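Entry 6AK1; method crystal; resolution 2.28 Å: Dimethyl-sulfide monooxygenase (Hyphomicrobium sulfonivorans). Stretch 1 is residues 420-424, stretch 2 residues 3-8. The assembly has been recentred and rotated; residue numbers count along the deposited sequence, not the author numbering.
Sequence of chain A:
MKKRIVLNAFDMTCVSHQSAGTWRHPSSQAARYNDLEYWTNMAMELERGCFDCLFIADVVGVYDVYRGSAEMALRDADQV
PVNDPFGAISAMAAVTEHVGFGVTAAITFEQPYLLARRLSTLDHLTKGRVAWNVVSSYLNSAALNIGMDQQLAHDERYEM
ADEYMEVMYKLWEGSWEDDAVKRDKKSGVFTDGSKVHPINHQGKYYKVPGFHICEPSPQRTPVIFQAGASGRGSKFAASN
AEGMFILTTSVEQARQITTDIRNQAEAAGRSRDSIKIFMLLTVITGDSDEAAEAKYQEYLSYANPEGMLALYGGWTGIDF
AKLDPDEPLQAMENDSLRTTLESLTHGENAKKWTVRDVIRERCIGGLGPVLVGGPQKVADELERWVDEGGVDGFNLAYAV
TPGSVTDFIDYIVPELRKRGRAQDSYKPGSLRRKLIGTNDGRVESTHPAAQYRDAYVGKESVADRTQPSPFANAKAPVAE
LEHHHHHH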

# COMPACT_ATOMS: atom_id res chain seq x y z
N GLY A 420 -0.84 25.61 6.82
CA GLY A 420 -1.78 25.42 5.74
C GLY A 420 -1.57 24.17 4.90
O GLY A 420 -2.06 24.10 3.78
N ARG A 421 -0.86 23.17 5.43
CA ARG A 421 -0.50 22.00 4.63
C ARG A 421 -1.33 20.75 4.95
O ARG A 421 -1.36 19.83 4.13
CB ARG A 421 0.98 21.66 4.82
CG ARG A 421 1.96 22.78 4.48
CD ARG A 421 1.64 23.47 3.16
NE ARG A 421 1.80 22.63 1.97
CZ ARG A 421 2.94 22.47 1.31
NH1 ARG A 421 4.05 23.06 1.74
NH2 ARG A 421 2.98 21.70 0.22
N ALA A 422 -1.97 20.68 6.11
CA ALA A 422 -2.74 19.51 6.50
C ALA A 422 -4.19 19.91 6.70
O ALA A 422 -4.47 21.01 7.19
CB ALA A 422 -2.20 18.89 7.80
N GLN A 423 -5.11 19.02 6.33
CA GLN A 423 -6.53 19.28 6.51
C GLN A 423 -6.92 19.15 7.98
O GLN A 423 -6.32 18.38 8.73
CB GLN A 423 -7.38 18.32 5.65
CG GLN A 423 -7.20 16.84 5.99
CD GLN A 423 -7.89 15.90 5.00
OE1 GLN A 423 -8.31 16.32 3.92
NE2 GLN A 423 -8.01 14.62 5.37
N ASP A 424 -7.93 19.91 8.39
CA ASP A 424 -8.48 19.75 9.73
C ASP A 424 -9.90 19.21 9.71
O ASP A 424 -10.57 19.24 10.74
CB ASP A 424 -8.42 21.07 10.51
CG ASP A 424 -9.18 22.18 9.84
OD1 ASP A 424 -10.06 21.91 8.99
OD2 ASP A 424 -8.90 23.35 10.18
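Stretch 2 (3-8) KRIVLN

Stretch 2, residues 3-8, runs as an extended chain past a loop that lies more than 400 residues later in the same sequence. From Arg4 to Asn8 its phi values fall between -76° and -121° and its psi values between 117° and 143°, and residues 6-8 belong to a strand. Stretch 1 has no regular secondary structure. Gly420 leaves the preceding helix in a Schellman motif, with phi/psi of 75/21, a positive phi that by itself favours glycine. Arg421 follows at -105/-20, and the backbone then opens out, with Ala422 at -119/143 and Gln423 at -74/150. By CA positions the segments come nearest at Arg421 and Arg4, whose CA atoms are 4.7 Å apart. From there, contacts with Lys3, Arg4 and Ile5 gather on Arg421, while Ala422 reaches Leu7 and Gln423 turns back to Arg4. Together the two sides bury 374 Å².

Direct hydrogen bonding is confined to Arg421, which uses both its backbone and its side chain. Ile5 N donates to Arg421 O over 2.7 Å, and the N-H...O angle of 166° makes this short bond nearly linear. The same carbonyl receives a CA-H...O contact, with Arg4 CA 3.3 Å from Arg421 O and an angle of 134° at the hydrogen, so consecutive residues of stretch 2 converge on one oxygen. In the other direction, the Arg421 side chain, with chi1 to chi3 all in the m well, folds so that its guanidinium meets a backbone carbonyl edge-on. Arg421 NE lies 2.9 Å from Lys3 O (155°) and Arg421 NH2 lies 3.1 Å from Lys3 O (140°), a bifurcated arrangement in which one acceptor serves two donors. The smaller angle of the second bond marks it as the more bent.

Packing supplements these polar links. Ile5 CG1 lies over one face of the Arg421 guanidinium, and Ile5 CD1 approaches Arg421 CB to 3.6 Å, so the isoleucine follows the arginine from its base to its charged end. Farther along, Ala422 CB and Leu7 CD1 make a looser apolar contact at 4.3 Å. The CA-to-CB bond of Leu7 points toward stretch 1, whereas that of Ala422 points away from stretch 2.

Gln423 and Arg4 are close without being hydrogen-bonded. Gln423 OE1 is 3.2 Å from Arg4 NH1 and 3.4 Å from Arg4 NE, but both angles are poor because the oxygen sits over a face of the guanidinium, whereas its N-H bonds point outward in the plane. The Arg4 CA-to-CB bond points away overall, yet the end of its side chain comes nearer to stretch 1.

Water 1 supplies the hydrogen-bonded link here. It accepts from Arg4 NH1 at 2.9 Å and from Gln423 N at 3.0 Å, and donates to Ile5 O at 2.7 Å. Ile5 is therefore tied to stretch 1 through both backbone polar groups, directly through N and by way of the water through O.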

# COMPACT_ATOMS: atom_id res chain seq x y z
N LYS A 3 -0.99 23.55 -1.31
CA LYS A 3 -1.14 22.14 -1.68
C LYS A 3 -1.07 21.22 -0.45
O LYS A 3 -0.08 21.21 0.29
CB LYS A 3 -0.08 21.70 -2.68
CG LYS A 3 -0.30 20.25 -3.15
CD LYS A 3 1.00 19.46 -3.19
CE LYS A 3 0.97 18.41 -4.31
NZ LYS A 3 2.29 17.71 -4.43
N ARG A 4 -2.14 20.45 -0.27
CA ARG A 4 -2.33 19.67 0.95
C ARG A 4 -1.43 18.44 0.95
O ARG A 4 -1.34 17.71 -0.04
CB ARG A 4 -3.80 19.25 1.06
CG ARG A 4 -4.12 18.43 2.29
CD ARG A 4 -5.60 18.09 2.34
NE ARG A 4 -5.96 16.95 1.49
CZ ARG A 4 -5.86 15.68 1.86
NH1 ARG A 4 -5.39 15.35 3.06
NH2 ARG A 4 -6.22 14.72 1.03
N ILE A 5 -0.78 18.20 2.09
CA ILE A 5 0.05 17.01 2.27
C ILE A 5 -0.84 15.83 2.66
O ILE A 5 -1.67 15.93 3.57
CB ILE A 5 1.14 17.26 3.31
CG1 ILE A 5 2.03 18.44 2.87
CG2 ILE A 5 1.97 16.03 3.52
CD1 ILE A 5 3.07 18.88 3.91
N VAL A 6 -0.68 14.71 1.95
CA VAL A 6 -1.45 13.50 2.23
C VAL A 6 -0.75 12.72 3.34
O VAL A 6 0.44 12.41 3.24
CB VAL A 6 -1.60 12.65 0.95
CG1 VAL A 6 -2.18 11.28 1.29
CG2 VAL A 6 -2.49 13.37 -0.06
N LEU A 7 -1.50 12.39 4.39
CA LEU A 7 -0.94 11.69 5.55
C LEU A 7 -1.53 10.29 5.63
O LEU A 7 -2.74 10.13 5.79
CB LEU A 7 -1.23 12.46 6.83
CG LEU A 7 -0.71 13.90 6.80
CD1 LEU A 7 -1.21 14.69 8.01
CD2 LEU A 7 0.82 13.92 6.70
N ASN A 8 -0.68 9.28 5.50
CA ASN A 8 -1.06 7.88 5.61
C ASN A 8 -0.28 7.22 6.74
O ASN A 8 0.91 7.50 6.93
CB ASN A 8 -0.78 7.09 4.32
CG ASN A 8 -1.62 7.52 3.14
OD1 ASN A 8 -2.66 8.17 3.28
ND2 ASN A 8 -1.19 7.12 1.96
O HOH W 1 -3.80 16.59 5.14